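Local coordinates for type III effector HopU1 (Pseudomonas syringae pv. tomato, PDB 3U0J), which is an ADP-ribosyltransferase type III effector with an RNA-binding target in plant immunity, and probably transfers ADP-ribose from NAD+ to protein arginine, at residues P82-V87 / N156-V161; V161-G166 / L224-D229; M198-I203 / I242-M247; F250-A255 / F265-I270. All coordinates share one frame; numbering follows the deposited sequence.

Contact 1 (P82-V87 / N156-V161); sequences PEYRDV and NRLMDV
Methyl CD2 of Leu-158 sits over one face of the Tyr-84 ring in a CH-pi contact. Leu-158 CD2 lies 3.9 Å from the centroid of the Tyr-84 ring, 18° off its normal. The methyl is shifted toward the rim and comes nearest to CE1, with Leu-158 CD2 to Tyr-84 CE1 at 3.7 Å. The other methyl, CD1, approaches the phenol oxygen. Leu-158 CD2 also meets Val-87 CG2, at 4.3 Å. From there the contact runs on to Arg-157, whose CB lies 3.8 Å from Val-87 CG2. These two side chains slide past each other in opposite directions. Asp-86 O lies against Arg-157 CG. At the other end, Val-161 CG1 rests 3.6 Å from Glu-83 O.

Behind this first shell, a type I turn from Tyr-84 to Val-87 sets the loop residues. It is closed by Val-87 N to Tyr-84 O at 2.9 Å. Arg-78 holds the carbonyl of Val-87. The Arg-157 chain bends at chi2 and chi3. Its NE forms a salt bridge with Glu-91, and its NH2 bonds to Ser-39. Leu-158 also packs on Ile-95 of helix 89-99.

The loop between helices 75-80 and 89-99 thus meets helix 145-162 mostly through aliphatic and aromatic side-chain carbon. Two loop carbonyls face carbons of the helix residues, and the charge of Arg-157 is paired with Glu-91.

Contact 2 (V161-G166 / L224-D229); sequences VAAFRG and LKRGAD
The two backbones run antiparallel, with hydrogen-bonded pairs Phe-164/Gly-227 and Gly-166/Leu-224 and a beta bulge between them. Phe-164 N reaches a lone pair of Gly-227 O at 2.9 Å, and Gly-166 N does the same to Leu-224 O at 3.0 Å. Leu-224 N to Gly-166 O, 2.8 Å, is the straightest, with 170° at the hydrogen. The return bond from Gly-227 N to Phe-164 O is weak. The bulge puts one residue, Arg-165, across from two, Lys-225 and Arg-226.

Phe-164 has CG anti to the backbone N (chi1 170°). Its CD2 and CE2 meet methyl CD1 of Leu-224, with CD2 to CD1 at 4.0 Å, and the two side chains cross at about a right angle. Gly-166 has phi 138°; at these backbone angles a CB would press on the carbonyl O of Arg-165, and Phe-164 CZ also lies close to that position. Ala-163 CB touches Arg-226 NH1 at 4.0 Å. A water continues the pairing past Phe-164: it donates to Ala-162 O at 2.7 Å and accepts from Asp-229 N.

Gln-269 OE1 takes the N-H of Arg-226, and weakly that of Lys-225, where the chain turns its corner. Ile-242 lies against both Phe-164 and Leu-224. Strands that turn from one sheet into a second at such corners are consistent with the paired-sheet core of the ADP-ribosyltransferase fold.

Contact 3 (M198-I203 / I242-M247); sequences MSTTRI and IMLPMM
Thr-200 carries much of this contact. Its CB lies 3.7 Å from Ile-242 O. One step out, OG1 takes the crowded position between the backbone N and the carbonyl carbon (chi1 72°). From there it donates to Ile-242 O at 2.8 Å, from above the carbonyl plane. The same oxygen accepts Thr-200 N at 3.0 Å, nearly along its C=O axis. One carbonyl is thus gripped twice by one residue. OG1 also lies against Ile-242 CB. The methyl CG2 is anti to the carbonyl carbon and turns toward Leu-244, meeting its CD2 at 4.0 Å.

The backbones pair antiparallel. Ile-242 N bonds back to Thr-200 O from above that carbonyl's plane. Leu-244 N reaches Met-198 O at 2.9 Å with 160° at the hydrogen. Strand 199-201 is an outer strand of its small sheet, beside strand 241-243. Its Ser-Thr-Thr sequence is consistent with the Ser-Thr-Ser motif of arginine-specific ADP-ribosyltransferases. Glu-239 and Glu-241 would then correspond to the Glu-X-Glu motif. Ser-199 OG makes a weak hydrogen bond to Glu-241, which fits that reading.

Leu-244 CD2 also packs on Met-198 CB, at 3.7 Å. At the other end, methyl CD1 of Ile-242 lies over one face of the Arg-202 guanidinium, off toward its rim. NH2 of that group forms a salt bridge with Asp-229. Thr-201 OG1 accepts from Ile-203 N in an ST turn. A water accepts from Met-198 N and donates to Pro-245 O at 2.8 Å, bridging the segments beyond the strands.

Contact 4 (F250-A255 / F265-I270); sequences FVIEHA and FVLSQI
A classic beta bulge interrupts this strand pair: Glu-253 and His-254 both face Val-266. Glu-253 makes room for it with helix-like backbone angles, phi -70° and psi -47°. Its N-H makes a weak bond to Val-266 O. The next bond is straighter, Val-266 N to His-254 O at 2.9 Å, 165° at the hydrogen. Before the bulge the ladder is regular. Val-251 N bonds to Ser-268 O at 2.9 Å, and Ser-268 N returns to Val-251 O at 2.8 Å.

The strands form the antiparallel hairpin 248-257/263-269 in a mixed five-stranded sheet. Strand 218-224 lies beyond 263-269, and strand 192-194 beyond 248-257. On one face of the hairpin lie Phe-250, Ile-252, Ala-255, Phe-265, Leu-267 and Gln-269. Helix 176-188 covers part of this face, touching Ile-252, Ala-255 and Phe-265.

Leu-267 bridges two neighbours there. Its CG meets Phe-250 CB at 3.8 Å, while its CD1 lies 3.9 Å from Ile-252 CG1. Leu-267 and Ile-252 lie side by side, pointing the same way. Phe-250 crosses Leu-267 at about a right angle. Its CE1 reaches Gln-269 CB at 3.7 Å. Ala-255 CB meets CD1 and CE1 of Phe-265.

Val-251, His-254, Val-266 and Ser-268 point to the other face, which is more open to solvent. Val-266 CB meets the His-254 imidazole at its edge, in plane, 4.0 Å from CD2. Beside this face, Glu-253 has CG anti to the carbonyl carbon, which lays CG 3.7 Å from Ser-268 CB; the bend at chi2 then brings OE1 to the same CB. Nearby, Ile-270 CD1 meets Val-251 CG2.

How the contacts relate
From the N terminus, contact 1 comes first. It closes the long loop from 82-87 to helix 145-162, tying the N-terminal helices to that helix. Val-161 is shared with contact 2, which opens in the last part of helix 145-162 and the residues after it, and closes on 224-229. Contact 3 starts inside that loop and finishes beyond it, so contacts 2 and 3 cross. They meet in the small sheet, where strands 227-229 and 241-243 are neighbours. Contact 4 follows in series as a short hairpin in the larger sheet. Met-198 of contact 3 packs on Phe-250 of contact 4, and Met-159 of contact 1 on Pro-245 of contact 3. Contacts 1 and 4 do not touch.

Contact 1 (P82-V87 / N156-V161)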
loop_
_atom_site.group_PDB
_atom_site.type_symbol
_atom_site.label_atom_id
_atom_site.label_comp_id
_atom_site.label_asym_id
_atom_site.label_seq_id
_atom_site.Cartn_x
_atom_site.Cartn_y
_atom_site.Cartn_z
ATOM N N PRO A 82 16.016 -11.706 -7.005
ATOM C CA PRO A 82 15.772 -13.010 -6.374
ATOM C C PRO A 82 14.814 -13.031 -5.176
ATOM O O PRO A 82 14.374 -14.129 -4.873
ATOM C CB PRO A 82 17.173 -13.472 -5.972
ATOM C CG PRO A 82 18.067 -12.795 -6.976
ATOM C CD PRO A 82 17.448 -11.455 -7.241
ATOM N N GLU A 83 14.487 -11.912 -4.520
ATOM C CA GLU A 83 13.449 -11.953 -3.478
ATOM C C GLU A 83 12.141 -12.498 -4.041
ATOM O O GLU A 83 11.314 -13.021 -3.312
ATOM C CB GLU A 83 13.145 -10.575 -2.886
ATOM C CG GLU A 83 14.243 -9.567 -3.004
ATOM C CD GLU A 83 14.205 -8.850 -4.327
ATOM O OE1 GLU A 83 13.412 -7.864 -4.449
ATOM O OE2 GLU A 83 14.981 -9.272 -5.227
ATOM N N TYR A 84 11.946 -12.350 -5.343
ATOM C CA TYR A 84 10.707 -12.757 -5.968
ATOM C C TYR A 84 10.716 -14.210 -6.397
ATOM O O TYR A 84 9.774 -14.670 -7.050
ATOM C CB TYR A 84 10.389 -11.850 -7.148
ATOM C CG TYR A 84 9.981 -10.469 -6.697
ATOM C CD1 TYR A 84 8.644 -10.155 -6.468
ATOM C CD2 TYR A 84 10.931 -9.485 -6.477
ATOM C CE1 TYR A 84 8.268 -8.904 -6.045
ATOM C CE2 TYR A 84 10.560 -8.225 -6.070
ATOM C CZ TYR A 84 9.231 -7.939 -5.843
ATOM O OH TYR A 84 8.875 -6.681 -5.408
ATOM N N ARG A 85 11.755 -14.938 -5.992
ATOM C CA ARG A 85 11.947 -16.325 -6.426
ATOM C C ARG A 85 10.688 -17.136 -6.277
ATOM O O ARG A 85 10.276 -17.814 -7.205
ATOM C CB ARG A 85 13.056 -16.998 -5.637
ATOM C CG ARG A 85 13.414 -18.374 -6.156
ATOM C CD ARG A 85 14.444 -19.041 -5.255
ATOM N NE ARG A 85 14.563 -20.474 -5.527
ATOM C CZ ARG A 85 15.446 -21.025 -6.362
ATOM N NH1 ARG A 85 16.326 -20.267 -7.039
ATOM N NH2 ARG A 85 15.442 -22.348 -6.512
ATOM N N ASP A 86 10.084 -17.057 -5.097
ATOM C CA ASP A 86 8.843 -17.768 -4.812
ATOM C C ASP A 86 7.651 -16.845 -4.670
ATOM O O ASP A 86 6.788 -17.070 -3.829
ATOM C CB ASP A 86 8.998 -18.593 -3.550
ATOM C CG ASP A 86 10.126 -19.565 -3.657
ATOM O OD1 ASP A 86 11.118 -19.396 -2.916
ATOM O OD2 ASP A 86 10.048 -20.464 -4.522
ATOM N N VAL A 87 7.619 -15.801 -5.490
ATOM C CA VAL A 87 6.486 -14.903 -5.545
ATOM C C VAL A 87 5.867 -15.012 -6.935
ATOM O O VAL A 87 6.573 -14.938 -7.936
ATOM C CB VAL A 87 6.924 -13.452 -5.311
ATOM C CG1 VAL A 87 5.713 -12.536 -5.334
ATOM C CG2 VAL A 87 7.660 -13.341 -3.997
ATOM N N ASN A 156 3.065 -10.951 2.121
ATOM C CA ASN A 156 3.471 -12.036 3.002
ATOM C C ASN A 156 4.670 -12.816 2.436
ATOM O O ASN A 156 5.664 -13.007 3.147
ATOM C CB ASN A 156 2.293 -12.962 3.363
ATOM C CG ASN A 156 1.431 -12.416 4.516
ATOM O OD1 ASN A 156 1.906 -11.658 5.345
ATOM N ND2 ASN A 156 0.166 -12.827 4.571
ATOM N N ARG A 157 4.570 -13.254 1.172
ATOM C CA ARG A 157 5.664 -13.902 0.449
ATOM C C ARG A 157 6.950 -13.080 0.581
ATOM O O ARG A 157 8.013 -13.620 0.842
ATOM C CB ARG A 157 5.338 -13.989 -1.042
ATOM C CG ARG A 157 4.946 -15.343 -1.630
ATOM C CD ARG A 157 3.668 -15.766 -1.062
ATOM N NE ARG A 157 2.727 -16.470 -1.944
ATOM C CZ ARG A 157 2.536 -17.790 -1.932
ATOM N NH1 ARG A 157 3.303 -18.576 -1.186
ATOM N NH2 ARG A 157 1.591 -18.331 -2.681
ATOM N N LEU A 158 6.859 -11.771 0.377
ATOM C CA LEU A 158 8.051 -10.919 0.411
ATOM C C LEU A 158 8.593 -10.696 1.816
ATOM O O LEU A 158 9.803 -10.745 2.031
ATOM C CB LEU A 158 7.790 -9.555 -0.237
ATOM C CG LEU A 158 7.664 -9.421 -1.756
ATOM C CD1 LEU A 158 7.017 -8.078 -2.121
ATOM C CD2 LEU A 158 9.005 -9.610 -2.466
ATOM N N MET A 159 7.721 -10.406 2.772
ATOM C CA MET A 159 8.193 -10.265 4.139
ATOM C C MET A 159 8.831 -11.595 4.595
ATOM O O MET A 159 9.752 -11.602 5.389
ATOM C CB MET A 159 7.078 -9.773 5.073
ATOM C CG MET A 159 6.811 -8.267 4.989
ATOM S SD MET A 159 5.589 -7.646 6.160
ATOM C CE MET A 159 4.236 -8.675 5.659
ATOM N N ASP A 160 8.377 -12.721 4.061
ATOM C CA ASP A 160 8.933 -14.006 4.484
ATOM C C ASP A 160 10.395 -14.144 4.146
ATOM O O ASP A 160 11.154 -14.761 4.899
ATOM C CB ASP A 160 8.179 -15.184 3.887
ATOM C CG ASP A 160 6.902 -15.480 4.629
ATOM O OD1 ASP A 160 6.735 -14.911 5.732
ATOM O OD2 ASP A 160 6.076 -16.267 4.105
ATOM N N VAL A 161 10.801 -13.570 3.021
ATOM C CA VAL A 161 12.167 -13.752 2.563
ATOM C C VAL A 161 13.042 -12.542 2.868
ATOM O O VAL A 161 14.259 -12.666 3.007
ATOM C CB VAL A 161 12.219 -14.116 1.048
ATOM C CG1 VAL A 161 11.250 -13.277 0.250
ATOM C CG2 VAL A 161 13.615 -13.945 0.492
#

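Contact 2 (V161-G166 / L224-D229)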
loop_
_atom_site.group_PDB
_atom_site.type_symbol
_atom_site.label_atom_id
_atom_site.label_comp_id
_atom_site.label_asym_id
_atom_site.label_seq_id
_atom_site.Cartn_x
_atom_site.Cartn_y
_atom_site.Cartn_z
ATOM N N VAL A 161 10.801 -13.570 3.021
ATOM C CA VAL A 161 12.167 -13.752 2.563
ATOM C C VAL A 161 13.042 -12.542 2.868
ATOM O O VAL A 161 14.259 -12.666 3.007
ATOM C CB VAL A 161 12.219 -14.116 1.048
ATOM C CG1 VAL A 161 11.250 -13.277 0.250
ATOM C CG2 VAL A 161 13.615 -13.945 0.492
ATOM N N ALA A 162 12.429 -11.374 2.995
ATOM C CA ALA A 162 13.199 -10.132 2.977
ATOM C C ALA A 162 12.513 -9.009 3.736
ATOM O O ALA A 162 12.534 -7.855 3.298
ATOM C CB ALA A 162 13.459 -9.694 1.522
ATOM N N ALA A 163 11.912 -9.340 4.868
ATOM C CA ALA A 163 11.280 -8.336 5.704
ATOM C C ALA A 163 12.139 -7.074 5.857
ATOM O O ALA A 163 13.364 -7.122 5.819
ATOM C CB ALA A 163 10.958 -8.925 7.051
ATOM N N PHE A 164 11.492 -5.937 6.028
ATOM C CA PHE A 164 12.219 -4.703 6.227
ATOM C C PHE A 164 11.987 -4.276 7.656
ATOM O O PHE A 164 10.878 -4.403 8.186
ATOM C CB PHE A 164 11.745 -3.617 5.252
ATOM C CG PHE A 164 12.293 -2.245 5.548
ATOM C CD1 PHE A 164 13.432 -1.788 4.918
ATOM C CD2 PHE A 164 11.668 -1.415 6.458
ATOM C CE1 PHE A 164 13.935 -0.529 5.194
ATOM C CE2 PHE A 164 12.165 -0.149 6.738
ATOM C CZ PHE A 164 13.298 0.291 6.107
ATOM N N ARG A 165 13.058 -3.810 8.282
ATOM C CA ARG A 165 12.980 -3.213 9.591
ATOM C C ARG A 165 13.814 -1.941 9.501
ATOM O O ARG A 165 14.811 -1.893 8.787
ATOM C CB ARG A 165 13.474 -4.189 10.665
ATOM C CG ARG A 165 14.968 -4.191 10.907
ATOM C CD ARG A 165 15.402 -5.423 11.696
ATOM N NE ARG A 165 15.763 -6.528 10.808
ATOM C CZ ARG A 165 16.999 -7.001 10.645
ATOM N NH1 ARG A 165 18.018 -6.482 11.327
ATOM N NH2 ARG A 165 17.213 -8.003 9.801
ATOM N N GLY A 166 13.370 -0.885 10.166
ATOM C CA GLY A 166 14.039 0.394 10.022
ATOM C C GLY A 166 13.088 1.561 9.897
ATOM O O GLY A 166 11.893 1.434 10.130
ATOM N N LEU A 224 9.787 0.599 11.694
ATOM C CA LEU A 224 9.060 -0.626 11.460
ATOM C C LEU A 224 9.849 -1.794 11.991
ATOM O O LEU A 224 11.076 -1.866 11.825
ATOM C CB LEU A 224 8.852 -0.815 9.959
ATOM C CG LEU A 224 8.068 0.291 9.255
ATOM C CD1 LEU A 224 8.294 0.232 7.760
ATOM C CD2 LEU A 224 6.583 0.178 9.585
ATOM N N LYS A 225 9.145 -2.717 12.623
ATOM C CA LYS A 225 9.742 -3.993 12.939
ATOM C C LYS A 225 9.638 -4.896 11.710
ATOM O O LYS A 225 10.523 -5.717 11.450
ATOM C CB LYS A 225 9.037 -4.626 14.133
ATOM C CG LYS A 225 9.069 -3.771 15.382
ATOM C CD LYS A 225 8.411 -4.478 16.562
ATOM C CE LYS A 225 8.522 -3.656 17.828
ATOM N NZ LYS A 225 8.007 -4.409 19.005
ATOM N N ARG A 226 8.559 -4.741 10.946
ATOM C CA ARG A 226 8.319 -5.636 9.824
ATOM C C ARG A 226 7.452 -5.017 8.714
ATOM O O ARG A 226 6.324 -4.587 8.947
ATOM C CB ARG A 226 7.708 -6.933 10.343
ATOM C CG ARG A 226 7.732 -8.089 9.358
ATOM C CD ARG A 226 7.515 -9.443 10.079
ATOM N NE ARG A 226 6.860 -10.418 9.206
ATOM C CZ ARG A 226 7.464 -11.467 8.661
ATOM N NH1 ARG A 226 8.754 -11.701 8.896
ATOM N NH2 ARG A 226 6.771 -12.285 7.879
ATOM N N GLY A 227 7.993 -4.982 7.502
ATOM C CA GLY A 227 7.283 -4.422 6.366
ATOM C C GLY A 227 7.766 -4.956 5.024
ATOM O O GLY A 227 8.768 -5.666 4.942
ATOM N N ALA A 228 7.057 -4.612 3.958
ATOM C CA ALA A 228 7.370 -5.210 2.675
ATOM C C ALA A 228 8.034 -4.242 1.708
ATOM O O ALA A 228 7.499 -3.181 1.392
ATOM C CB ALA A 228 6.122 -5.824 2.064
ATOM N N ASP A 229 9.213 -4.609 1.241
ATOM C CA ASP A 229 9.885 -3.804 0.248
ATOM C C ASP A 229 9.409 -4.293 -1.108
ATOM O O ASP A 229 9.805 -5.361 -1.567
ATOM C CB ASP A 229 11.387 -3.942 0.374
ATOM C CG ASP A 229 12.122 -3.194 -0.698
ATOM O OD1 ASP A 229 11.438 -2.537 -1.507
ATOM O OD2 ASP A 229 13.378 -3.260 -0.734
HETATM O O HOH W 1 10.395 -7.408 1.692
#

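Contact 3 (M198-I203 / I242-M247)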
loop_
_atom_site.group_PDB
_atom_site.type_symbol
_atom_site.label_atom_id
_atom_site.label_comp_id
_atom_site.label_asym_id
_atom_site.label_seq_id
_atom_site.Cartn_x
_atom_site.Cartn_y
_atom_site.Cartn_z
ATOM N N MET A 198 -0.807 0.493 4.321
ATOM C CA MET A 198 -0.007 1.710 4.442
ATOM C C MET A 198 1.184 1.729 3.502
ATOM O O MET A 198 1.890 0.726 3.314
ATOM C CB MET A 198 0.474 1.971 5.860
ATOM C CG MET A 198 0.783 3.455 6.070
ATOM S SD MET A 198 1.583 3.841 7.624
ATOM C CE MET A 198 0.229 3.666 8.759
ATOM N N SER A 199 1.397 2.885 2.897
ATOM C CA SER A 199 2.463 3.044 1.931
ATOM C C SER A 199 3.427 4.058 2.482
ATOM O O SER A 199 3.023 5.123 2.944
ATOM C CB SER A 199 1.893 3.531 0.605
ATOM O OG SER A 199 2.935 3.848 -0.290
ATOM N N THR A 200 4.706 3.735 2.446
ATOM C CA THR A 200 5.700 4.582 3.086
ATOM C C THR A 200 6.945 4.639 2.214
ATOM O O THR A 200 7.083 3.846 1.282
ATOM C CB THR A 200 6.076 4.029 4.484
ATOM O OG1 THR A 200 6.874 2.839 4.341
ATOM C CG2 THR A 200 4.814 3.714 5.310
ATOM N N THR A 201 7.856 5.560 2.502
ATOM C CA THR A 201 9.068 5.634 1.695
ATOM C C THR A 201 10.314 5.690 2.562
ATOM O O THR A 201 10.304 6.295 3.621
ATOM C CB THR A 201 9.046 6.834 0.742
ATOM O OG1 THR A 201 10.251 6.846 -0.023
ATOM C CG2 THR A 201 8.982 8.094 1.523
ATOM N N ARG A 202 11.382 5.043 2.112
ATOM C CA ARG A 202 12.661 5.120 2.811
ATOM C C ARG A 202 13.321 6.505 2.718
ATOM O O ARG A 202 14.137 6.877 3.563
ATOM C CB ARG A 202 13.616 4.079 2.258
ATOM C CG ARG A 202 13.497 2.731 2.907
ATOM C CD ARG A 202 14.478 1.758 2.264
ATOM N NE ARG A 202 13.935 1.257 1.009
ATOM C CZ ARG A 202 14.248 0.077 0.484
ATOM N NH1 ARG A 202 15.120 -0.714 1.112
ATOM N NH2 ARG A 202 13.684 -0.312 -0.662
ATOM N N ILE A 203 12.959 7.261 1.690
ATOM C CA ILE A 203 13.609 8.525 1.407
ATOM C C ILE A 203 12.839 9.721 1.982
ATOM O O ILE A 203 11.736 10.051 1.516
ATOM C CB ILE A 203 13.765 8.707 -0.110
ATOM C CG1 ILE A 203 14.236 7.397 -0.765
ATOM C CG2 ILE A 203 14.710 9.848 -0.413
ATOM C CD1 ILE A 203 13.965 7.333 -2.292
ATOM N N ILE A 242 8.064 0.997 1.057
ATOM C CA ILE A 242 7.807 -0.129 1.920
ATOM C C ILE A 242 6.300 -0.097 2.191
ATOM O O ILE A 242 5.761 0.973 2.498
ATOM C CB ILE A 242 8.546 0.070 3.236
ATOM C CG1 ILE A 242 10.042 0.244 2.988
ATOM C CG2 ILE A 242 8.281 -1.076 4.162
ATOM C CD1 ILE A 242 10.651 -0.888 2.223
ATOM N N MET A 243 5.616 -1.240 2.050
ATOM C CA MET A 243 4.152 -1.313 2.210
ATOM C C MET A 243 3.832 -2.199 3.415
ATOM O O MET A 243 4.545 -3.175 3.667
ATOM C CB MET A 243 3.495 -1.856 0.923
ATOM C CG MET A 243 1.941 -1.902 0.896
ATOM S SD MET A 243 1.181 -2.383 -0.697
ATOM C CE MET A 243 1.402 -0.903 -1.659
ATOM N N LEU A 244 2.799 -1.849 4.188
ATOM C CA LEU A 244 2.416 -2.659 5.351
ATOM C C LEU A 244 1.159 -3.454 5.079
ATOM O O LEU A 244 0.318 -3.019 4.314
ATOM C CB LEU A 244 2.161 -1.785 6.577
ATOM C CG LEU A 244 3.351 -1.143 7.292
ATOM C CD1 LEU A 244 4.552 -2.018 7.131
ATOM C CD2 LEU A 244 3.645 0.190 6.686
ATOM N N PRO A 245 1.008 -4.616 5.724
ATOM C CA PRO A 245 -0.229 -5.401 5.617
ATOM C C PRO A 245 -1.421 -4.653 6.215
ATOM O O PRO A 245 -1.206 -3.795 7.063
ATOM C CB PRO A 245 0.061 -6.634 6.483
ATOM C CG PRO A 245 1.545 -6.671 6.651
ATOM C CD PRO A 245 1.992 -5.251 6.618
ATOM N N MET A 246 -2.644 -4.987 5.797
ATOM C CA MET A 246 -3.866 -4.450 6.408
ATOM C C MET A 246 -3.768 -4.396 7.943
ATOM O O MET A 246 -3.111 -5.237 8.560
ATOM C CB MET A 246 -5.079 -5.310 6.030
ATOM C CG MET A 246 -5.462 -5.324 4.566
ATOM S SD MET A 246 -6.729 -6.577 4.269
ATOM C CE MET A 246 -6.369 -7.763 5.549
ATOM N N MET A 247 -4.438 -3.417 8.553
ATOM C CA MET A 247 -4.534 -3.332 10.015
ATOM C C MET A 247 -3.197 -3.207 10.736
ATOM O O MET A 247 -2.991 -3.823 11.788
ATOM C CB MET A 247 -5.319 -4.511 10.595
ATOM C CG MET A 247 -6.827 -4.290 10.570
ATOM S SD MET A 247 -7.364 -2.802 11.436
ATOM C CE MET A 247 -8.844 -2.437 10.525
HETATM O O HOH W 2 -1.185 -0.995 6.599
#

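Contact 4 (F250-A255 / F265-I270)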
loop_
_atom_site.group_PDB
_atom_site.type_symbol
_atom_site.label_atom_id
_atom_site.label_comp_id
_atom_site.label_asym_id
_atom_site.label_seq_id
_atom_site.Cartn_x
_atom_site.Cartn_y
_atom_site.Cartn_z
ATOM N N PHE A 250 0.211 1.331 15.318
ATOM C CA PHE A 250 1.369 2.115 15.801
ATOM C C PHE A 250 1.163 2.863 17.118
ATOM O O PHE A 250 0.077 3.357 17.415
ATOM C CB PHE A 250 1.849 3.117 14.745
ATOM C CG PHE A 250 2.067 2.508 13.395
ATOM C CD1 PHE A 250 3.318 2.037 13.026
ATOM C CD2 PHE A 250 1.012 2.383 12.500
ATOM C CE1 PHE A 250 3.517 1.459 11.789
ATOM C CE2 PHE A 250 1.206 1.806 11.263
ATOM C CZ PHE A 250 2.463 1.342 10.907
ATOM N N VAL A 251 2.236 2.939 17.897
ATOM C CA VAL A 251 2.297 3.801 19.062
ATOM C C VAL A 251 2.895 5.123 18.613
ATOM O O VAL A 251 3.943 5.141 17.958
ATOM C CB VAL A 251 3.241 3.209 20.113
ATOM C CG1 VAL A 251 3.414 4.164 21.281
ATOM C CG2 VAL A 251 2.732 1.851 20.578
ATOM N N ILE A 252 2.254 6.236 18.947
ATOM C CA ILE A 252 2.895 7.511 18.659
ATOM C C ILE A 252 3.844 7.879 19.786
ATOM O O ILE A 252 3.400 8.281 20.853
ATOM C CB ILE A 252 1.879 8.621 18.466
ATOM C CG1 ILE A 252 0.820 8.169 17.451
ATOM C CG2 ILE A 252 2.587 9.887 18.015
ATOM C CD1 ILE A 252 -0.404 9.041 17.382
ATOM N N GLU A 253 5.146 7.722 19.556
ATOM C CA GLU A 253 6.157 8.028 20.576
ATOM C C GLU A 253 6.303 9.536 20.857
ATOM O O GLU A 253 6.334 9.943 22.012
ATOM C CB GLU A 253 7.532 7.430 20.215
ATOM C CG GLU A 253 7.542 5.968 19.732
ATOM C CD GLU A 253 7.693 4.951 20.857
ATOM O OE1 GLU A 253 7.963 3.757 20.565
ATOM O OE2 GLU A 253 7.542 5.345 22.034
ATOM N N HIS A 254 6.401 10.353 19.807
ATOM C CA HIS A 254 6.611 11.796 19.960
ATOM C C HIS A 254 5.738 12.561 18.981
ATOM O O HIS A 254 5.322 12.017 17.975
ATOM C CB HIS A 254 8.083 12.167 19.730
ATOM C CG HIS A 254 9.054 11.265 20.436
ATOM N ND1 HIS A 254 9.322 11.367 21.787
ATOM C CD2 HIS A 254 9.814 10.237 19.979
ATOM C CE1 HIS A 254 10.203 10.440 22.132
ATOM N NE2 HIS A 254 10.519 9.742 21.055
ATOM N N ALA A 255 5.470 13.827 19.262
ATOM C CA ALA A 255 4.635 14.646 18.388
ATOM C C ALA A 255 4.954 16.111 18.630
ATOM O O ALA A 255 4.835 16.591 19.751
ATOM C CB ALA A 255 3.170 14.379 18.674
ATOM N N PHE A 265 4.932 13.511 13.591
ATOM C CA PHE A 265 4.616 12.454 14.550
ATOM C C PHE A 265 5.556 11.290 14.368
ATOM O O PHE A 265 5.739 10.789 13.255
ATOM C CB PHE A 265 3.169 12.000 14.419
ATOM C CG PHE A 265 2.217 13.113 14.511
ATOM C CD1 PHE A 265 1.694 13.481 15.731
ATOM C CD2 PHE A 265 1.887 13.844 13.381
ATOM C CE1 PHE A 265 0.838 14.554 15.830
ATOM C CE2 PHE A 265 1.025 14.909 13.457
ATOM C CZ PHE A 265 0.495 15.270 14.690
ATOM N N VAL A 266 6.179 10.880 15.462
ATOM C CA VAL A 266 7.069 9.740 15.412
ATOM C C VAL A 266 6.269 8.525 15.787
ATOM O O VAL A 266 5.668 8.480 16.852
ATOM C CB VAL A 266 8.260 9.887 16.362
ATOM C CG1 VAL A 266 8.953 8.541 16.523
ATOM C CG2 VAL A 266 9.218 10.951 15.836
ATOM N N LEU A 267 6.249 7.554 14.880
ATOM C CA LEU A 267 5.468 6.339 15.048
ATOM C C LEU A 267 6.338 5.114 15.305
ATOM O O LEU A 267 7.472 5.038 14.849
ATOM C CB LEU A 267 4.619 6.105 13.809
ATOM C CG LEU A 267 3.186 6.616 13.890
ATOM C CD1 LEU A 267 3.150 8.035 14.379
ATOM C CD2 LEU A 267 2.512 6.481 12.534
ATOM N N SER A 268 5.792 4.150 16.030
ATOM C CA SER A 268 6.499 2.907 16.292
ATOM C C SER A 268 5.574 1.710 16.046
ATOM O O SER A 268 4.516 1.598 16.669
ATOM C CB SER A 268 7.007 2.897 17.722
ATOM O OG SER A 268 7.945 1.869 17.904
ATOM N N GLN A 269 5.968 0.825 15.132
ATOM C CA GLN A 269 5.135 -0.320 14.779
ATOM C C GLN A 269 5.038 -1.333 15.916
ATOM O O GLN A 269 6.027 -1.628 16.599
ATOM C CB GLN A 269 5.669 -1.011 13.530
ATOM C CG GLN A 269 4.747 -2.074 12.981
ATOM C CD GLN A 269 5.366 -2.843 11.826
ATOM O OE1 GLN A 269 6.593 -2.905 11.690
ATOM N NE2 GLN A 269 4.517 -3.430 10.981
ATOM N N ILE A 270 3.832 -1.859 16.099
ATOM C CA ILE A 270 3.561 -2.916 17.057
ATOM C C ILE A 270 3.562 -4.286 16.371
ATOM O O ILE A 270 3.034 -4.443 15.253
ATOM C CB ILE A 270 2.199 -2.682 17.681
ATOM C CG1 ILE A 270 2.241 -1.407 18.504
ATOM C CG2 ILE A 270 1.774 -3.865 18.538
ATOM C CD1 ILE A 270 0.902 -0.978 18.982
#